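PDB 5H5M: alpha-catenin-like protein hmp-1, which links the cadherin-catenin complex of adherens junctions to actin filaments and is required for cell migration and cell shape changes during embryonic body enclosure and elongation. Local coordinates for residues V249-A261 with K348-T360. Residues are numbered along the deposited sequence; the frame is centred on the assembly and turned at random.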
loop_
_atom_site.group_PDB
_atom_site.type_symbol
_atom_site.label_atom_id
_atom_site.label_comp_id
_atom_site.label_asym_id
_atom_site.label_seq_id
_atom_site.Cartn_x
_atom_site.Cartn_y
_atom_site.Cartn_z
ATOM N N VAL A 249 -5.174 -11.017 5.851
ATOM C CA VAL A 249 -5.122 -11.723 7.127
ATOM C C VAL A 249 -5.455 -10.781 8.286
ATOM O O VAL A 249 -6.248 -11.127 9.164
ATOM C CB VAL A 249 -3.738 -12.363 7.360
ATOM C CG1 VAL A 249 -3.595 -12.854 8.802
ATOM C CG2 VAL A 249 -3.506 -13.496 6.370
ATOM N N GLU A 250 -4.851 -9.594 8.279
ATOM C CA GLU A 250 -5.148 -8.561 9.276
ATOM C C GLU A 250 -6.633 -8.211 9.315
ATOM O O GLU A 250 -7.226 -8.103 10.391
ATOM C CB GLU A 250 -4.351 -7.287 8.997
ATOM C CG GLU A 250 -2.863 -7.376 9.248
ATOM C CD GLU A 250 -2.173 -6.037 9.043
ATOM O OE1 GLU A 250 -0.924 -5.999 9.028
ATOM O OE2 GLU A 250 -2.886 -5.019 8.895
ATOM N N ASP A 251 -7.222 -8.021 8.137
ATOM C CA ASP A 251 -8.643 -7.697 8.031
ATOM C C ASP A 251 -9.511 -8.782 8.657
ATOM O O ASP A 251 -10.474 -8.483 9.361
ATOM C CB ASP A 251 -9.049 -7.498 6.571
ATOM C CG ASP A 251 -8.380 -6.301 5.935
ATOM O OD1 ASP A 251 -7.947 -5.390 6.676
ATOM O OD2 ASP A 251 -8.299 -6.272 4.687
ATOM N N CYS A 252 -9.164 -10.036 8.388
ATOM C CA CYS A 252 -9.870 -11.174 8.966
ATOM C C CYS A 252 -9.779 -11.156 10.487
ATOM O O CYS A 252 -10.766 -11.410 11.181
ATOM C CB CYS A 252 -9.307 -12.489 8.422
ATOM S SG CYS A 252 -10.096 -13.973 9.096
ATOM N N GLU A 253 -8.593 -10.847 11.002
ATOM C CA GLU A 253 -8.390 -10.794 12.444
ATOM C C GLU A 253 -9.208 -9.667 13.066
ATOM O O GLU A 253 -9.719 -9.803 14.177
ATOM C CB GLU A 253 -6.908 -10.619 12.774
ATOM C CG GLU A 253 -6.050 -11.810 12.383
ATOM C CD GLU A 253 -4.581 -11.604 12.701
ATOM O OE1 GLU A 253 -4.187 -10.453 12.993
ATOM O OE2 GLU A 253 -3.820 -12.595 12.661
ATOM N N ARG A 254 -9.331 -8.558 12.343
ATOM C CA ARG A 254 -10.150 -7.441 12.799
ATOM C C ARG A 254 -11.624 -7.838 12.849
ATOM O O ARG A 254 -12.328 -7.518 13.806
ATOM C CB ARG A 254 -9.957 -6.222 11.895
ATOM C CG ARG A 254 -9.051 -5.150 12.487
ATOM C CD ARG A 254 -9.019 -3.888 11.627
ATOM N NE ARG A 254 -8.501 -4.139 10.282
ATOM C CZ ARG A 254 -7.210 -4.109 9.961
ATOM N NH1 ARG A 254 -6.299 -3.844 10.888
ATOM N NH2 ARG A 254 -6.826 -4.350 8.713
ATOM N N GLY A 255 -12.077 -8.544 11.818
ATOM C CA GLY A 255 -13.444 -9.033 11.765
ATOM C C GLY A 255 -13.747 -10.042 12.858
ATOM O O GLY A 255 -14.854 -10.073 13.395
ATOM N N ILE A 256 -12.758 -10.866 13.192
ATOM C CA ILE A 256 -12.912 -11.857 14.248
ATOM C C ILE A 256 -13.136 -11.174 15.596
ATOM O O ILE A 256 -13.983 -11.599 16.383
ATOM C CB ILE A 256 -11.686 -12.793 14.328
ATOM C CG1 ILE A 256 -11.696 -13.779 13.159
ATOM C CG2 ILE A 256 -11.664 -13.560 15.640
ATOM C CD1 ILE A 256 -10.422 -14.593 13.040
ATOM N N LYS A 257 -12.390 -10.102 15.848
ATOM C CA LYS A 257 -12.539 -9.345 17.088
ATOM C C LYS A 257 -13.929 -8.727 17.220
ATOM O O LYS A 257 -14.469 -8.633 18.319
ATOM C CB LYS A 257 -11.474 -8.252 17.185
ATOM C CG LYS A 257 -10.147 -8.741 17.728
ATOM C CD LYS A 257 -9.496 -7.688 18.609
ATOM C CE LYS A 257 -8.366 -8.281 19.434
ATOM N NZ LYS A 257 -7.849 -7.312 20.437
ATOM N N GLY A 258 -14.507 -8.312 16.100
ATOM C CA GLY A 258 -15.843 -7.744 16.113
ATOM C C GLY A 258 -16.910 -8.778 16.411
ATOM O O GLY A 258 -17.920 -8.478 17.049
ATOM N N ILE A 259 -16.683 -10.001 15.945
ATOM C CA ILE A 259 -17.614 -11.098 16.167
ATOM C C ILE A 259 -17.613 -11.541 17.627
ATOM O O ILE A 259 -18.668 -11.760 18.221
ATOM C CB ILE A 259 -17.275 -12.305 15.262
ATOM C CG1 ILE A 259 -17.596 -11.978 13.805
ATOM C CG2 ILE A 259 -18.034 -13.551 15.702
ATOM C CD1 ILE A 259 -17.233 -13.078 12.841
ATOM N N THR A 260 -16.420 -11.651 18.202
ATOM C CA THR A 260 -16.257 -12.228 19.530
ATOM C C THR A 260 -16.437 -11.224 20.668
ATOM O O THR A 260 -16.591 -11.617 21.825
ATOM C CB THR A 260 -14.875 -12.879 19.672
ATOM O OG1 THR A 260 -13.861 -11.913 19.366
ATOM C CG2 THR A 260 -14.749 -14.064 18.723
ATOM N N ALA A 261 -16.418 -9.935 20.348
ATOM C CA ALA A 261 -16.585 -8.906 21.371
ATOM C C ALA A 261 -17.954 -8.247 21.269
ATOM O O ALA A 261 -18.929 -8.742 21.831
ATOM C CB ALA A 261 -15.486 -7.861 21.262
ATOM N N LYS A 348 -20.720 -17.246 18.908
ATOM C CA LYS A 348 -19.568 -16.445 18.516
ATOM C C LYS A 348 -18.499 -17.317 17.872
ATOM O O LYS A 348 -17.903 -16.939 16.864
ATOM C CB LYS A 348 -18.981 -15.701 19.718
ATOM C CG LYS A 348 -19.828 -14.537 20.215
ATOM C CD LYS A 348 -19.169 -13.854 21.405
ATOM C CE LYS A 348 -19.993 -12.677 21.904
ATOM N NZ LYS A 348 -21.357 -13.102 22.321
ATOM N N GLU A 349 -18.268 -18.491 18.457
ATOM C CA GLU A 349 -17.285 -19.426 17.927
ATOM C C GLU A 349 -17.695 -19.920 16.541
ATOM O O GLU A 349 -16.876 -19.963 15.623
ATOM C CB GLU A 349 -17.095 -20.608 18.879
ATOM C CG GLU A 349 -15.919 -21.499 18.514
ATOM C CD GLU A 349 -15.811 -22.732 19.394
ATOM O OE1 GLU A 349 -16.688 -22.934 20.258
ATOM O OE2 GLU A 349 -14.845 -23.501 19.217
ATOM N N GLU A 350 -18.967 -20.280 16.393
ATOM C CA GLU A 350 -19.488 -20.747 15.112
ATOM C C GLU A 350 -19.350 -19.684 14.023
ATOM O O GLU A 350 -18.970 -19.986 12.890
ATOM C CB GLU A 350 -20.956 -21.162 15.244
ATOM C CG GLU A 350 -21.196 -22.400 16.104
ATOM C CD GLU A 350 -22.671 -22.742 16.231
ATOM O OE1 GLU A 350 -23.508 -21.970 15.716
ATOM O OE2 GLU A 350 -22.997 -23.781 16.843
ATOM N N GLU A 351 -19.656 -18.439 14.370
ATOM C CA GLU A 351 -19.611 -17.354 13.397
ATOM C C GLU A 351 -18.176 -16.921 13.109
ATOM O O GLU A 351 -17.862 -16.489 11.998
ATOM C CB GLU A 351 -20.441 -16.164 13.884
ATOM C CG GLU A 351 -21.922 -16.474 14.106
ATOM C CD GLU A 351 -22.714 -16.648 12.813
ATOM O OE1 GLU A 351 -23.955 -16.518 12.861
ATOM O OE2 GLU A 351 -22.112 -16.917 11.751
ATOM N N MET A 352 -17.311 -17.040 14.112
ATOM C CA MET A 352 -15.891 -16.762 13.929
ATOM C C MET A 352 -15.296 -17.736 12.915
ATOM O O MET A 352 -14.558 -17.342 12.013
ATOM C CB MET A 352 -15.143 -16.855 15.262
ATOM C CG MET A 352 -13.628 -16.872 15.127
ATOM S SD MET A 352 -12.781 -16.994 16.716
ATOM C CE MET A 352 -13.312 -18.614 17.262
ATOM N N ASN A 353 -15.633 -19.011 13.067
ATOM C CA ASN A 353 -15.176 -20.035 12.143
ATOM C C ASN A 353 -15.760 -19.843 10.742
ATOM O O ASN A 353 -15.065 -20.033 9.745
ATOM C CB ASN A 353 -15.526 -21.425 12.679
ATOM C CG ASN A 353 -14.589 -21.875 13.789
ATOM O OD1 ASN A 353 -13.397 -21.564 13.776
ATOM N ND2 ASN A 353 -15.125 -22.613 14.754
ATOM N N GLU A 354 -17.032 -19.462 10.670
ATOM C CA GLU A 354 -17.672 -19.199 9.382
ATOM C C GLU A 354 -17.011 -18.030 8.660
ATOM O O GLU A 354 -16.874 -18.043 7.438
ATOM C CB GLU A 354 -19.167 -18.925 9.565
ATOM C CG GLU A 354 -19.886 -18.418 8.311
ATOM C CD GLU A 354 -19.813 -19.377 7.127
ATOM O OE1 GLU A 354 -19.505 -20.573 7.323
ATOM O OE2 GLU A 354 -20.076 -18.928 5.992
ATOM N N PHE A 355 -16.597 -17.023 9.422
ATOM C CA PHE A 355 -15.915 -15.873 8.848
ATOM C C PHE A 355 -14.519 -16.256 8.362
ATOM O O PHE A 355 -14.093 -15.829 7.291
ATOM C CB PHE A 355 -15.825 -14.736 9.866
ATOM C CG PHE A 355 -15.346 -13.438 9.281
ATOM C CD1 PHE A 355 -16.073 -12.803 8.288
ATOM C CD2 PHE A 355 -14.176 -12.851 9.727
ATOM C CE1 PHE A 355 -15.641 -11.605 7.747
ATOM C CE2 PHE A 355 -13.738 -11.654 9.189
ATOM C CZ PHE A 355 -14.474 -11.030 8.198
ATOM N N ILE A 356 -13.820 -17.061 9.158
ATOM C CA ILE A 356 -12.489 -17.545 8.799
ATOM C C ILE A 356 -12.530 -18.378 7.522
ATOM O O ILE A 356 -11.708 -18.191 6.623
ATOM C CB ILE A 356 -11.867 -18.386 9.937
ATOM C CG1 ILE A 356 -11.424 -17.481 11.087
ATOM C CG2 ILE A 356 -10.678 -19.196 9.432
ATOM C CD1 ILE A 356 -10.842 -18.240 12.269
ATOM N N ASN A 357 -13.490 -19.292 7.444
ATOM C CA ASN A 357 -13.652 -20.121 6.254
ATOM C C ASN A 357 -14.022 -19.291 5.032
ATOM O O ASN A 357 -13.614 -19.607 3.917
ATOM C CB ASN A 357 -14.709 -21.205 6.485
ATOM C CG ASN A 357 -14.273 -22.230 7.513
ATOM O OD1 ASN A 357 -13.080 -22.452 7.719
ATOM N ND2 ASN A 357 -15.242 -22.863 8.164
ATOM N N ALA A 358 -14.791 -18.228 5.246
ATOM C CA ALA A 358 -15.165 -17.334 4.155
ATOM C C ALA A 358 -13.960 -16.530 3.668
ATOM O O ALA A 358 -13.749 -16.390 2.467
ATOM C CB ALA A 358 -16.283 -16.404 4.588
ATOM N N CYS A 359 -13.177 -16.004 4.607
ATOM C CA CYS A 359 -11.974 -15.250 4.269
ATOM C C CYS A 359 -10.964 -16.131 3.543
ATOM O O CYS A 359 -10.210 -15.659 2.693
ATOM C CB CYS A 359 -11.334 -14.654 5.525
ATOM S SG CYS A 359 -12.269 -13.332 6.303
ATOM N N THR A 360 -10.960 -17.413 3.889
ATOM C CA THR A 360 -10.040 -18.380 3.298
ATOM C C THR A 360 -10.319 -18.561 1.800
ATOM O O THR A 360 -9.409 -18.851 1.024
ATOM C CB THR A 360 -10.124 -19.727 4.047
ATOM O OG1 THR A 360 -9.771 -19.517 5.418
ATOM C CG2 THR A 360 -9.171 -20.747 3.464
#
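Helices 249-260 and 348-360 run antiparallel at 162°, their axes 9.2 Å apart at the closest point; the CA atoms of Cys252 and Cys359, Ile256 and Met352, and Thr260 and Lys348 lie nearest each other. Phe355 is the aromatic knob of the interface, set among Cys252, Gly255, Ile256 and Ile259. With CG trans to the backbone N (chi1 -170°), the ring reaches the backbone of the other helix, CE2 3.7 Å from Gly255 CA; Gly255, with no side chain, lets it come directly against the main chain. The carbonyl oxygen of Cys252 approaches the rim of the ring roughly in plane, 3.6 Å from Phe355 CE2, while the Cys252 sulfur makes an oblique sulfur-aromatic contact. That sulfur also packs 3.6 Å from Cys359 SG, a non-bonded separation rather than a disulfide. The reciprocal knob is Ile259, held by Lys348, Glu351, Met352 and Phe355, with CD1 3.7 Å from Phe355 CB and CG2 resting near the Lys348 carbonyl. Such knobs-into-holes packing joins two helices of a four-helix bundle in the M domain, an architecture of the vinculin/alpha-catenin family; Leu332 of helix 305-339 and Ile283 of helix 276-300 extend the apolar core. Along one flank of the knobs, Ile256 branches between two partners: CG2 meets Met352 SD at 3.8 Å, and CD1 abuts Ile356 CG1 at 3.6 Å. Glu351 contributes its CB beside Ile259, but a turn about CB-CG (chi2 -73°) directs the carboxylate to a salt bridge with Arg335. Beyond Ile259, the aliphatic part of Lys348 packs on the C-terminal turn of helix 249-260, CD 3.4 Å from Thr260 O.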